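PDB 5HCF: calreticulin, putative from Trypanosoma cruzi, which probably acts as a lectin-like chaperone that binds carbohydrate and peptide through a globular domain of legume-lectin fold. Local coordinates for residues K9-W14 with G24-S29; T16-D21 with D95-H100; A49-L54 with D214-E219; L54-P59 with T209-D214. All blocks are in the same frame, centred on the assembly; numbering follows the deposited sequence.

Interaction 1 (K9-W14 with G24-S29)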
loop_
_atom_site.group_PDB
_atom_site.type_symbol
_atom_site.label_atom_id
_atom_site.label_comp_id
_atom_site.label_asym_id
_atom_site.label_seq_id
_atom_site.Cartn_x
_atom_site.Cartn_y
_atom_site.Cartn_z
ATOM N N LYS A 9 14.242 2.400 -9.933
ATOM C CA LYS A 9 15.164 2.486 -11.056
ATOM C C LYS A 9 16.157 1.342 -10.931
ATOM O O LYS A 9 16.721 0.871 -11.916
ATOM C CB LYS A 9 15.885 3.834 -11.075
ATOM C CG LYS A 9 15.071 4.964 -11.687
ATOM C CD LYS A 9 15.807 6.291 -11.603
ATOM C CE LYS A 9 14.951 7.423 -12.149
ATOM N NZ LYS A 9 15.632 8.745 -12.031
ATOM N N SER A 10 16.348 0.897 -9.695
ATOM C CA SER A 10 17.191 -0.249 -9.382
ATOM C C SER A 10 16.530 -1.083 -8.290
ATOM O O SER A 10 15.516 -0.682 -7.719
ATOM C CB SER A 10 18.583 0.205 -8.937
ATOM O OG SER A 10 19.225 -0.796 -8.160
ATOM N N MET A 11 17.101 -2.247 -8.003
ATOM C CA MET A 11 16.570 -3.119 -6.958
ATOM C C MET A 11 17.634 -3.734 -6.047
ATOM O O MET A 11 17.317 -4.558 -5.187
ATOM C CB MET A 11 15.733 -4.238 -7.579
ATOM C CG MET A 11 16.552 -5.412 -8.089
ATOM S SD MET A 11 15.689 -6.968 -7.849
ATOM C CE MET A 11 16.214 -7.362 -6.171
ATOM N N GLU A 12 18.894 -3.358 -6.256
ATOM C CA GLU A 12 19.999 -3.912 -5.480
ATOM C C GLU A 12 19.865 -3.637 -3.985
ATOM O O GLU A 12 20.274 -4.459 -3.167
ATOM C CB GLU A 12 21.338 -3.372 -5.990
ATOM C CG GLU A 12 21.710 -3.874 -7.373
ATOM C CD GLU A 12 21.672 -5.387 -7.457
ATOM O OE1 GLU A 12 22.173 -6.046 -6.520
ATOM O OE2 GLU A 12 21.125 -5.916 -8.447
ATOM N N HIS A 13 19.287 -2.492 -3.629
ATOM C CA HIS A 13 19.148 -2.110 -2.222
ATOM C C HIS A 13 17.943 -2.777 -1.556
ATOM O O HIS A 13 17.698 -2.593 -0.363
ATOM C CB HIS A 13 19.043 -0.587 -2.085
ATOM C CG HIS A 13 17.947 0.022 -2.902
ATOM N ND1 HIS A 13 18.005 0.116 -4.275
ATOM C CD2 HIS A 13 16.764 0.574 -2.537
ATOM C CE1 HIS A 13 16.904 0.693 -4.723
ATOM N NE2 HIS A 13 16.136 0.982 -3.688
ATOM N N TRP A 14 17.187 -3.543 -2.333
ATOM C CA TRP A 14 16.075 -4.312 -1.788
ATOM C C TRP A 14 16.521 -5.741 -1.493
ATOM O O TRP A 14 17.113 -6.404 -2.344
ATOM C CB TRP A 14 14.891 -4.318 -2.752
ATOM C CG TRP A 14 14.044 -3.085 -2.676
ATOM C CD1 TRP A 14 14.366 -1.840 -3.128
ATOM C CD2 TRP A 14 12.736 -2.978 -2.103
ATOM N NE1 TRP A 14 13.340 -0.964 -2.877
ATOM C CE2 TRP A 14 12.325 -1.638 -2.248
ATOM C CE3 TRP A 14 11.874 -3.885 -1.478
ATOM C CZ2 TRP A 14 11.084 -1.183 -1.797
ATOM C CZ3 TRP A 14 10.643 -3.433 -1.031
ATOM C CH2 TRP A 14 10.260 -2.094 -1.193
ATOM N N GLY A 24 9.465 -15.808 -5.460
ATOM C CA GLY A 24 9.447 -15.495 -6.877
ATOM C C GLY A 24 10.512 -14.499 -7.283
ATOM O O GLY A 24 10.999 -13.727 -6.458
ATOM N N LYS A 25 10.882 -14.518 -8.558
ATOM C CA LYS A 25 11.896 -13.595 -9.052
ATOM C C LYS A 25 11.276 -12.265 -9.465
ATOM O O LYS A 25 10.176 -12.221 -10.015
ATOM C CB LYS A 25 12.653 -14.217 -10.232
ATOM C CG LYS A 25 13.467 -13.224 -11.057
ATOM C CD LYS A 25 13.791 -13.784 -12.438
ATOM C CE LYS A 25 14.352 -12.708 -13.361
ATOM N NZ LYS A 25 14.431 -13.165 -14.776
ATOM N N VAL A 26 11.994 -11.181 -9.194
ATOM C CA VAL A 26 11.544 -9.852 -9.574
ATOM C C VAL A 26 12.599 -9.178 -10.437
ATOM O O VAL A 26 13.775 -9.540 -10.395
ATOM C CB VAL A 26 11.242 -8.966 -8.343
ATOM C CG1 VAL A 26 10.275 -9.671 -7.393
ATOM C CG2 VAL A 26 12.533 -8.574 -7.630
ATOM N N GLU A 27 12.174 -8.189 -11.214
ATOM C CA GLU A 27 13.081 -7.462 -12.091
ATOM C C GLU A 27 12.606 -6.029 -12.297
ATOM O O GLU A 27 11.434 -5.718 -12.098
ATOM C CB GLU A 27 13.199 -8.163 -13.443
ATOM C CG GLU A 27 11.964 -7.988 -14.304
ATOM C CD GLU A 27 12.037 -8.761 -15.596
ATOM O OE1 GLU A 27 13.138 -9.242 -15.945
ATOM O OE2 GLU A 27 10.990 -8.879 -16.265
ATOM N N ILE A 28 13.524 -5.160 -12.698
ATOM C CA ILE A 28 13.162 -3.817 -13.115
ATOM C C ILE A 28 12.702 -3.880 -14.568
ATOM O O ILE A 28 13.432 -4.366 -15.433
ATOM C CB ILE A 28 14.343 -2.835 -12.969
ATOM C CG1 ILE A 28 14.788 -2.743 -11.503
ATOM C CG2 ILE A 28 13.982 -1.469 -13.537
ATOM C CD1 ILE A 28 13.693 -2.325 -10.534
ATOM N N SER A 29 11.499 -3.387 -14.840
ATOM C CA SER A 29 10.913 -3.519 -16.171
ATOM C C SER A 29 9.726 -2.587 -16.386
ATOM O O SER A 29 9.054 -2.191 -15.432
ATOM C CB SER A 29 10.478 -4.965 -16.414
ATOM O OG SER A 29 9.427 -5.018 -17.361
#

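Interaction 2 (T16-D21 with D95-H100)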
loop_
_atom_site.group_PDB
_atom_site.type_symbol
_atom_site.label_atom_id
_atom_site.label_comp_id
_atom_site.label_asym_id
_atom_site.label_seq_id
_atom_site.Cartn_x
_atom_site.Cartn_y
_atom_site.Cartn_z
ATOM N N THR A 16 15.734 -9.662 -0.608
ATOM C CA THR A 16 14.730 -10.707 -0.742
ATOM C C THR A 16 14.881 -11.725 0.381
ATOM O O THR A 16 15.984 -12.185 0.664
ATOM C CB THR A 16 14.838 -11.417 -2.105
ATOM O OG1 THR A 16 14.901 -10.441 -3.153
ATOM C CG2 THR A 16 13.638 -12.327 -2.328
ATOM N N SER A 17 13.768 -12.083 1.010
ATOM C CA SER A 17 13.793 -12.927 2.199
ATOM C C SER A 17 14.371 -14.319 1.958
ATOM O O SER A 17 14.406 -14.802 0.829
ATOM C CB SER A 17 12.384 -13.055 2.769
ATOM O OG SER A 17 12.340 -14.044 3.782
ATOM N N LYS A 18 14.844 -14.948 3.030
ATOM C CA LYS A 18 15.337 -16.317 2.965
ATOM C C LYS A 18 14.392 -17.258 3.713
ATOM O O LYS A 18 14.756 -18.388 4.056
ATOM C CB LYS A 18 16.747 -16.417 3.547
ATOM C CG LYS A 18 17.818 -15.717 2.739
ATOM C CD LYS A 18 19.194 -15.997 3.327
ATOM C CE LYS A 18 20.012 -16.897 2.399
ATOM N NZ LYS A 18 20.602 -16.128 1.262
ATOM N N HIS A 19 13.175 -16.791 3.967
ATOM C CA HIS A 19 12.204 -17.579 4.715
ATOM C C HIS A 19 11.744 -18.793 3.911
ATOM O O HIS A 19 11.265 -19.774 4.479
ATOM C CB HIS A 19 11.005 -16.716 5.109
ATOM C CG HIS A 19 10.011 -17.424 5.975
ATOM N ND1 HIS A 19 10.236 -17.682 7.309
ATOM C CD2 HIS A 19 8.782 -17.925 5.697
ATOM C CE1 HIS A 19 9.190 -18.312 7.818
ATOM N NE2 HIS A 19 8.295 -18.471 6.860
ATOM N N ARG A 20 11.901 -18.723 2.590
ATOM C CA ARG A 20 11.612 -19.860 1.718
ATOM C C ARG A 20 12.628 -19.845 0.577
ATOM O O ARG A 20 13.059 -18.777 0.149
ATOM C CB ARG A 20 10.179 -19.780 1.172
ATOM C CG ARG A 20 9.138 -19.476 2.246
ATOM C CD ARG A 20 7.707 -19.306 1.713
ATOM N NE ARG A 20 7.019 -20.574 1.483
ATOM C CZ ARG A 20 6.755 -21.088 0.288
ATOM N NH1 ARG A 20 7.133 -20.451 -0.810
ATOM N NH2 ARG A 20 6.116 -22.247 0.191
ATOM N N ASP A 21 13.027 -21.016 0.090
ATOM C CA ASP A 21 14.025 -21.072 -0.978
ATOM C C ASP A 21 13.394 -20.876 -2.355
ATOM O O ASP A 21 14.069 -20.992 -3.378
ATOM C CB ASP A 21 14.792 -22.402 -0.947
ATOM C CG ASP A 21 13.910 -23.610 -1.263
ATOM O OD1 ASP A 21 12.730 -23.436 -1.636
ATOM O OD2 ASP A 21 14.413 -24.749 -1.157
ATOM N N ASP A 95 14.132 -8.205 10.609
ATOM C CA ASP A 95 15.197 -8.793 9.804
ATOM C C ASP A 95 14.657 -9.133 8.422
ATOM O O ASP A 95 13.857 -10.057 8.281
ATOM C CB ASP A 95 15.753 -10.051 10.485
ATOM C CG ASP A 95 16.967 -10.636 9.767
ATOM O OD1 ASP A 95 17.183 -10.336 8.572
ATOM O OD2 ASP A 95 17.704 -11.422 10.405
ATOM N N PRO A 96 15.107 -8.396 7.395
ATOM C CA PRO A 96 14.641 -8.578 6.013
ATOM C C PRO A 96 14.757 -10.009 5.473
ATOM O O PRO A 96 13.941 -10.396 4.631
ATOM C CB PRO A 96 15.548 -7.633 5.216
ATOM C CG PRO A 96 15.959 -6.590 6.197
ATOM C CD PRO A 96 16.086 -7.302 7.513
ATOM N N GLU A 97 15.730 -10.780 5.952
ATOM C CA GLU A 97 15.946 -12.141 5.455
ATOM C C GLU A 97 14.955 -13.156 6.032
ATOM O O GLU A 97 14.775 -14.239 5.468
ATOM C CB GLU A 97 17.385 -12.590 5.726
ATOM C CG GLU A 97 18.410 -11.838 4.893
ATOM C CD GLU A 97 19.800 -12.430 4.995
ATOM O OE1 GLU A 97 19.982 -13.412 5.748
ATOM O OE2 GLU A 97 20.710 -11.912 4.314
ATOM N N LYS A 98 14.321 -12.811 7.149
ATOM C CA LYS A 98 13.281 -13.668 7.712
ATOM C C LYS A 98 11.925 -13.008 7.539
ATOM O O LYS A 98 10.963 -13.352 8.224
ATOM C CB LYS A 98 13.522 -13.976 9.185
ATOM C CG LYS A 98 14.826 -14.679 9.494
ATOM C CD LYS A 98 14.998 -14.765 10.999
ATOM C CE LYS A 98 16.325 -15.397 11.385
ATOM N NZ LYS A 98 16.343 -15.695 12.853
ATOM N N PHE A 99 11.858 -12.058 6.613
ATOM C CA PHE A 99 10.628 -11.336 6.342
ATOM C C PHE A 99 9.608 -12.248 5.675
ATOM O O PHE A 99 9.882 -12.857 4.645
ATOM C CB PHE A 99 10.916 -10.128 5.453
ATOM C CG PHE A 99 9.687 -9.382 5.020
ATOM C CD1 PHE A 99 8.679 -9.084 5.924
ATOM C CD2 PHE A 99 9.544 -8.972 3.703
ATOM C CE1 PHE A 99 7.551 -8.395 5.520
ATOM C CE2 PHE A 99 8.421 -8.284 3.294
ATOM C CZ PHE A 99 7.423 -7.993 4.203
ATOM N N HIS A 100 8.427 -12.341 6.270
ATOM C CA HIS A 100 7.361 -13.153 5.698
ATOM C C HIS A 100 6.005 -12.672 6.196
ATOM O O HIS A 100 5.916 -11.683 6.933
ATOM C CB HIS A 100 7.565 -14.633 6.031
ATOM C CG HIS A 100 7.458 -14.947 7.491
ATOM N ND1 HIS A 100 8.363 -14.483 8.422
ATOM C CD2 HIS A 100 6.549 -15.678 8.181
ATOM C CE1 HIS A 100 8.016 -14.913 9.622
ATOM N NE2 HIS A 100 6.919 -15.640 9.504
#

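Interaction 3 (A49-L54 with D214-E219)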
loop_
_atom_site.group_PDB
_atom_site.type_symbol
_atom_site.label_atom_id
_atom_site.label_comp_id
_atom_site.label_asym_id
_atom_site.label_seq_id
_atom_site.Cartn_x
_atom_site.Cartn_y
_atom_site.Cartn_z
ATOM N N ALA A 49 2.220 -18.133 -9.856
ATOM C CA ALA A 49 2.042 -19.062 -8.740
ATOM C C ALA A 49 3.222 -19.064 -7.762
ATOM O O ALA A 49 3.759 -20.122 -7.434
ATOM C CB ALA A 49 1.804 -20.475 -9.273
ATOM N N ARG A 50 3.600 -17.881 -7.291
ATOM C CA ARG A 50 4.697 -17.745 -6.341
ATOM C C ARG A 50 4.337 -16.797 -5.204
ATOM O O ARG A 50 3.473 -15.936 -5.343
ATOM C CB ARG A 50 5.967 -17.237 -7.044
ATOM C CG ARG A 50 6.495 -18.135 -8.154
ATOM C CD ARG A 50 7.293 -19.304 -7.601
ATOM N NE ARG A 50 7.570 -20.313 -8.621
ATOM C CZ ARG A 50 6.656 -21.149 -9.106
ATOM N NH1 ARG A 50 5.409 -21.082 -8.667
ATOM N NH2 ARG A 50 6.984 -22.041 -10.030
ATOM N N PHE A 51 5.018 -16.956 -4.080
ATOM C CA PHE A 51 5.000 -15.952 -3.029
ATOM C C PHE A 51 6.134 -14.973 -3.298
ATOM O O PHE A 51 7.161 -15.346 -3.863
ATOM C CB PHE A 51 5.163 -16.576 -1.645
ATOM C CG PHE A 51 3.986 -17.391 -1.200
ATOM C CD1 PHE A 51 2.916 -16.787 -0.555
ATOM C CD2 PHE A 51 3.955 -18.760 -1.405
ATOM C CE1 PHE A 51 1.834 -17.536 -0.126
ATOM C CE2 PHE A 51 2.872 -19.515 -0.979
ATOM C CZ PHE A 51 1.813 -18.901 -0.337
ATOM N N TYR A 52 5.950 -13.722 -2.905
ATOM C CA TYR A 52 7.028 -12.749 -3.006
ATOM C C TYR A 52 7.272 -12.114 -1.637
ATOM O O TYR A 52 6.339 -11.916 -0.862
ATOM C CB TYR A 52 6.701 -11.685 -4.060
ATOM C CG TYR A 52 6.610 -12.241 -5.466
ATOM C CD1 TYR A 52 5.476 -12.928 -5.897
ATOM C CD2 TYR A 52 7.662 -12.085 -6.362
ATOM C CE1 TYR A 52 5.396 -13.442 -7.185
ATOM C CE2 TYR A 52 7.591 -12.594 -7.648
ATOM C CZ TYR A 52 6.460 -13.272 -8.055
ATOM O OH TYR A 52 6.403 -13.777 -9.337
ATOM N N ALA A 53 8.529 -11.816 -1.338
ATOM C CA ALA A 53 8.889 -11.202 -0.064
ATOM C C ALA A 53 10.242 -10.518 -0.168
ATOM O O ALA A 53 11.283 -11.158 -0.035
ATOM C CB ALA A 53 8.907 -12.239 1.046
ATOM N N LEU A 54 10.211 -9.210 -0.402
ATOM C CA LEU A 54 11.422 -8.400 -0.451
ATOM C C LEU A 54 11.175 -7.031 0.177
ATOM O O LEU A 54 10.051 -6.524 0.179
ATOM C CB LEU A 54 11.926 -8.281 -1.896
ATOM C CG LEU A 54 10.966 -7.806 -2.994
ATOM C CD1 LEU A 54 10.756 -6.311 -2.970
ATOM C CD2 LEU A 54 11.476 -8.242 -4.361
ATOM N N ASP A 214 5.038 -8.136 0.335
ATOM C CA ASP A 214 4.759 -9.509 0.718
ATOM C C ASP A 214 3.419 -9.907 0.113
ATOM O O ASP A 214 2.363 -9.653 0.698
ATOM C CB ASP A 214 4.741 -9.643 2.242
ATOM C CG ASP A 214 4.073 -10.918 2.711
ATOM O OD1 ASP A 214 4.250 -11.965 2.053
ATOM O OD2 ASP A 214 3.344 -10.861 3.726
ATOM N N VAL A 215 3.458 -10.510 -1.071
ATOM C CA VAL A 215 2.222 -10.850 -1.775
ATOM C C VAL A 215 2.269 -12.237 -2.396
ATOM O O VAL A 215 3.340 -12.780 -2.653
ATOM C CB VAL A 215 1.900 -9.835 -2.895
ATOM C CG1 VAL A 215 1.768 -8.444 -2.328
ATOM C CG2 VAL A 215 2.966 -9.877 -3.979
ATOM N N TRP A 216 1.089 -12.800 -2.629
ATOM C CA TRP A 216 0.936 -14.027 -3.396
ATOM C C TRP A 216 0.303 -13.696 -4.740
ATOM O O TRP A 216 -0.642 -12.913 -4.805
ATOM C CB TRP A 216 0.083 -15.046 -2.629
ATOM C CG TRP A 216 -0.578 -16.082 -3.500
ATOM C CD1 TRP A 216 -1.847 -16.044 -4.004
ATOM C CD2 TRP A 216 0.002 -17.304 -3.972
ATOM N NE1 TRP A 216 -2.095 -17.166 -4.755
ATOM C CE2 TRP A 216 -0.975 -17.957 -4.753
ATOM C CE3 TRP A 216 1.252 -17.911 -3.809
ATOM C CZ2 TRP A 216 -0.741 -19.184 -5.368
ATOM C CZ3 TRP A 216 1.481 -19.129 -4.420
ATOM C CH2 TRP A 216 0.490 -19.753 -5.191
ATOM N N GLN A 217 0.838 -14.277 -5.811
ATOM C CA GLN A 217 0.279 -14.073 -7.145
ATOM C C GLN A 217 0.143 -15.371 -7.929
ATOM O O GLN A 217 1.110 -16.117 -8.088
ATOM C CB GLN A 217 1.124 -13.091 -7.963
ATOM C CG GLN A 217 0.862 -11.624 -7.673
ATOM C CD GLN A 217 1.412 -10.724 -8.765
ATOM O OE1 GLN A 217 2.617 -10.625 -8.958
ATOM N NE2 GLN A 217 0.520 -10.083 -9.503
ATOM N N VAL A 218 -1.069 -15.630 -8.414
ATOM C CA VAL A 218 -1.305 -16.729 -9.341
ATOM C C VAL A 218 -0.859 -16.304 -10.735
ATOM O O VAL A 218 0.052 -16.897 -11.313
ATOM C CB VAL A 218 -2.781 -17.152 -9.393
ATOM C CG1 VAL A 218 -2.967 -18.251 -10.433
ATOM C CG2 VAL A 218 -3.257 -17.618 -8.020
ATOM N N GLU A 219 -1.517 -15.280 -11.274
ATOM C CA GLU A 219 -1.099 -14.676 -12.537
ATOM C C GLU A 219 -0.163 -13.509 -12.244
ATOM O O GLU A 219 -0.603 -12.450 -11.788
ATOM C CB GLU A 219 -2.306 -14.202 -13.352
ATOM C CG GLU A 219 -3.383 -15.269 -13.573
ATOM C CD GLU A 219 -4.310 -15.455 -12.368
ATOM O OE1 GLU A 219 -4.327 -14.587 -11.468
ATOM O OE2 GLU A 219 -5.029 -16.474 -12.322
#

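Interaction 4 (L54-P59 with T209-D214)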
loop_
_atom_site.group_PDB
_atom_site.type_symbol
_atom_site.label_atom_id
_atom_site.label_comp_id
_atom_site.label_asym_id
_atom_site.label_seq_id
_atom_site.Cartn_x
_atom_site.Cartn_y
_atom_site.Cartn_z
ATOM N N LEU A 54 10.211 -9.210 -0.402
ATOM C CA LEU A 54 11.422 -8.400 -0.451
ATOM C C LEU A 54 11.175 -7.031 0.177
ATOM O O LEU A 54 10.051 -6.524 0.179
ATOM C CB LEU A 54 11.926 -8.281 -1.896
ATOM C CG LEU A 54 10.966 -7.806 -2.994
ATOM C CD1 LEU A 54 10.756 -6.311 -2.970
ATOM C CD2 LEU A 54 11.476 -8.242 -4.361
ATOM N N SER A 55 12.233 -6.438 0.714
ATOM C CA SER A 55 12.100 -5.234 1.526
ATOM C C SER A 55 13.319 -4.334 1.413
ATOM O O SER A 55 14.383 -4.756 0.960
ATOM C CB SER A 55 11.869 -5.602 2.998
ATOM O OG SER A 55 12.757 -6.625 3.423
ATOM N N THR A 56 13.148 -3.082 1.815
ATOM C CA THR A 56 14.262 -2.151 1.885
ATOM C C THR A 56 14.094 -1.283 3.126
ATOM O O THR A 56 12.977 -1.073 3.601
ATOM C CB THR A 56 14.360 -1.266 0.627
ATOM O OG1 THR A 56 15.606 -0.558 0.635
ATOM C CG2 THR A 56 13.207 -0.275 0.571
ATOM N N ALA A 57 15.206 -0.789 3.655
ATOM C CA ALA A 57 15.172 0.012 4.868
ATOM C C ALA A 57 15.115 1.495 4.541
ATOM O O ALA A 57 15.788 1.962 3.617
ATOM C CB ALA A 57 16.380 -0.294 5.740
ATOM N N PHE A 58 14.292 2.227 5.289
ATOM C CA PHE A 58 14.279 3.678 5.191
ATOM C C PHE A 58 15.647 4.202 5.615
ATOM O O PHE A 58 16.214 3.725 6.600
ATOM C CB PHE A 58 13.182 4.279 6.076
ATOM C CG PHE A 58 11.802 3.757 5.786
ATOM C CD1 PHE A 58 11.300 3.750 4.493
ATOM C CD2 PHE A 58 11.000 3.276 6.813
ATOM C CE1 PHE A 58 10.026 3.271 4.229
ATOM C CE2 PHE A 58 9.726 2.798 6.555
ATOM C CZ PHE A 58 9.238 2.795 5.261
ATOM N N PRO A 59 16.176 5.195 4.886
ATOM C CA PRO A 59 17.481 5.768 5.240
ATOM C C PRO A 59 17.451 6.328 6.657
ATOM O O PRO A 59 18.422 6.208 7.403
ATOM C CB PRO A 59 17.685 6.881 4.202
ATOM C CG PRO A 59 16.679 6.619 3.124
ATOM C CD PRO A 59 15.538 5.901 3.762
ATOM N N THR A 209 10.632 1.343 10.011
ATOM C CA THR A 209 12.019 1.108 9.639
ATOM C C THR A 209 12.181 0.463 8.256
ATOM O O THR A 209 13.214 0.630 7.612
ATOM C CB THR A 209 12.708 0.227 10.691
ATOM O OG1 THR A 209 14.127 0.319 10.543
ATOM C CG2 THR A 209 12.274 -1.216 10.538
ATOM N N HIS A 210 11.171 -0.271 7.800
ATOM C CA HIS A 210 11.229 -0.900 6.482
ATOM C C HIS A 210 9.931 -0.752 5.698
ATOM O O HIS A 210 8.854 -0.604 6.275
ATOM C CB HIS A 210 11.552 -2.394 6.604
ATOM C CG HIS A 210 12.922 -2.685 7.137
ATOM N ND1 HIS A 210 13.140 -3.109 8.426
ATOM C CD2 HIS A 210 14.135 -2.640 6.538
ATOM C CE1 HIS A 210 14.438 -3.302 8.609
ATOM N NE2 HIS A 210 15.060 -3.023 7.481
ATOM N N VAL A 211 10.046 -0.790 4.374
ATOM C CA VAL A 211 8.901 -1.055 3.515
ATOM C C VAL A 211 9.114 -2.432 2.899
ATOM O O VAL A 211 10.226 -2.771 2.493
ATOM C CB VAL A 211 8.726 0.008 2.414
ATOM C CG1 VAL A 211 9.927 0.018 1.485
ATOM C CG2 VAL A 211 7.459 -0.254 1.628
ATOM N N GLY A 212 8.057 -3.229 2.827
ATOM C CA GLY A 212 8.170 -4.556 2.256
ATOM C C GLY A 212 7.028 -4.909 1.333
ATOM O O GLY A 212 5.900 -4.448 1.513
ATOM N N ILE A 213 7.326 -5.736 0.338
ATOM C CA ILE A 213 6.301 -6.288 -0.529
ATOM C C ILE A 213 6.168 -7.772 -0.252
ATOM O O ILE A 213 7.066 -8.559 -0.545
ATOM C CB ILE A 213 6.609 -6.057 -2.020
ATOM C CG1 ILE A 213 6.384 -4.588 -2.380
ATOM C CG2 ILE A 213 5.728 -6.930 -2.886
ATOM C CD1 ILE A 213 7.003 -4.168 -3.697
ATOM N N ASP A 214 5.038 -8.136 0.335
ATOM C CA ASP A 214 4.759 -9.509 0.718
ATOM C C ASP A 214 3.419 -9.907 0.113
ATOM O O ASP A 214 2.363 -9.653 0.698
ATOM C CB ASP A 214 4.741 -9.643 2.242
ATOM C CG ASP A 214 4.073 -10.918 2.711
ATOM O OD1 ASP A 214 4.250 -11.965 2.053
ATOM O OD2 ASP A 214 3.344 -10.861 3.726
#

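Interaction 1 (K9-W14 with G24-S29)
Met-11 and Ile-28 account for most of the surface buried between loop 9-14 and segment 24-29, and Val-26 is the third apolar partner. No hydrogen bond crosses this contact, so it rests on van der Waals packing. The thioether makes the nearest approach: Met-11 SD lies 3.5 Å from Val-26 CG2, while Met-11 CE stays 4.1 Å from that same methyl. With CG of Met-11 between its backbone N and carbonyl carbon (chi1 82°) and further bends at chi2 and chi3, the side chain runs obliquely across Val-26. Two residues along the strand, Ile-28 CD1 meets Met-11 CB at 4.1 Å.

Ile-28 also packs on backbone carbonyls. Its CD1 is 3.7 Å from Ser-10 O, and its CG2 is 4.0 Å from Lys-9 O.

Hydrogen bonds shape the loop from within. Ser-10 OG accepts from Glu-12 N at 3.2 Å, an ST turn, and Trp-14 N donates to Met-11 O at 3.0 Å, closing a type I beta turn from Met-11 to Trp-14.

The contact lies at the surface, where the chain passes from strand 2-6 of one sheet to strand 15-16 of the other. Val-26 also touches Leu-43 and Leu-45 of the antiparallel neighbour 42-45, and both Val-26 and Trp-14 reach Leu-54 on strand 50-62.

Interaction 2 (T16-D21 with D95-H100)
Ser-17 and Glu-97 bring their CA atoms to 4.0 Å, close for two backbones that form neither helix nor strand where they meet. Lys-18 N donates to Glu-97 O (N-H...O angle 159°), though the modelled 2.5 Å is implausibly short and its exact value doubtful. The CA of Ser-17 makes a bent CA-H...O contact with Pro-96 O.

The hydroxyl of Ser-17, anti to its backbone N (chi1 170°), sits between two carbonyls: OG is 3.0 Å from Glu-97 O and 2.9 Å from Phe-99 O. Its one proton could serve either. The same OG accepts from His-19 N at 2.9 Å, an ST turn, so three backbone groups surround one buried oxygen.

His-19 and His-100 stack face to face, with ring centroids 3.9 Å apart and planes at 11°. CG of His-100 stands over the centre of the His-19 ring, and His-100 CB also lies over that face as a CH-pi contact. His-100 ND1 donates to Lys-98 O at 2.8 Å, nearly in its own ring plane, which restrains the rotation of the ring. Lys-18 and Glu-97 run side by side in the same direction, but NZ of Lys-18 remains 5.2 Å from OE2 of Glu-97.

An Asx turn, Asp-95 OD1 accepting from Glu-97 N, shapes the second loop locally. In this legume-lectin fold the contact joins the connection from strand 15-16 to strand 26-29 of the other sheet with the loop between strands 83-91 and 107-114.

Interaction 3 (A49-L54 with D214-E219)
Ala-49 and Arg-50 both face Gln-217, forming a G1 beta bulge at the end of an antiparallel strand pair in the seven-stranded sheet of the legume-lectin fold. Ala-49 adopts a left-handed backbone conformation (phi 56°), in a position where glycine is more common. Its N donates to Val-218 O at 2.9 Å, and Arg-50 N reaches Gln-217 O at 3.2 Å. Beyond the bulge the pairing is regular at first: Gln-217 N donates almost straight to Arg-50 O at 3.1 Å. Tyr-52 N then bonds to Val-215 O at 2.8 Å, whereas the return bond from Val-215 N to Tyr-52 O is longer and bent.

On one face of the sheet Phe-51 and Trp-216 form an edge-to-face pair. The centroid of the Phe-51 ring is 4.7 Å from that of the six-membered indole ring, and the planes meet at 51°. Trp-216 CG is anti to its backbone N (chi1 157°), and the indole edge is turned so that CE3 stands over the centre of the Phe-51 ring. CZ3 and CH2 of the indole lie against the backbone of Ala-49, with its CB a little farther. Asp-214 projects from this face too, and its OD2 forms a salt bridge with Lys-89.

Tyr-52, Val-215 and Gln-217 project from the opposite face, where they touch Leu-45 of strand 42-45. Tyr-52 CB meets Val-215 CG2 at 4.2 Å, and the phenol OH is hydrogen-bonded to Glu-47 O and Ser-220 OG. Back at the bulge end, Arg-50 O, besides accepting from Gln-217 N, lies 3.3 Å from CE3 of Trp-216.

Interaction 4 (L54-P59 with T209-D214)
Leu-54 with Ile-213 and Thr-56 with Val-211 are hydrogen-bonded antiparallel pairs on strands whose axes run at 153° to each other, joined by bonds that include Ile-213 N to Leu-54 O (2.8 Å), Thr-56 N to Val-211 O (3.0 Å) and, at the far end, Phe-58 N to Thr-209 O (3.0 Å), the last from 38° above the carbonyl plane.

Thr-56 and Val-211 lie side by side and point the same way, with Thr-56 CG2 only 3.4 Å from Val-211 CG1. The OG1 of Thr-56, anti to its backbone N (chi1 -169°), bonds to His-13 O in the adjoining loop. On the other face, His-210 CD2 rests 3.3 Å from Ala-57 CB.

The Phe-58 ring turns back over the partner strand: His-210 CA lies over one face, toward the rim, and CE2 of Phe-58 is 3.5 Å from His-210 O. Its CE1 meets Val-211 CB at 4.0 Å, the two side chains crossing at about a right angle.

Phe-58 also packs on Ile-229, and Ile-213 on Phe-224, both of strand 223-230. Such apolar packing between two antiparallel sheets is characteristic of the legume-lectin beta sandwich.

How the interactions relate
Interactions 3 and 4 are successive lengths of one strand pair, 50-62 with 208-217; they share Leu-54 and Asp-214, and their centres are 16 Å apart. The segments of interactions 1 and 2 lie against this pair. Phe-51 O of interaction 3 receives Gly-24 N of interaction 1 at 2.8 Å, and Ala-53 O receives Ser-17 N of interaction 2 at 2.9 Å. Trp-14 of interaction 1 packs against Leu-54, touching the residue where interactions 3 and 4 meet. Asp-214, the other shared residue, is approached by Phe-99 of interaction 2, and its side chain lies about 4 Å from a bound acetic acid, probably from the crystallisation liquor.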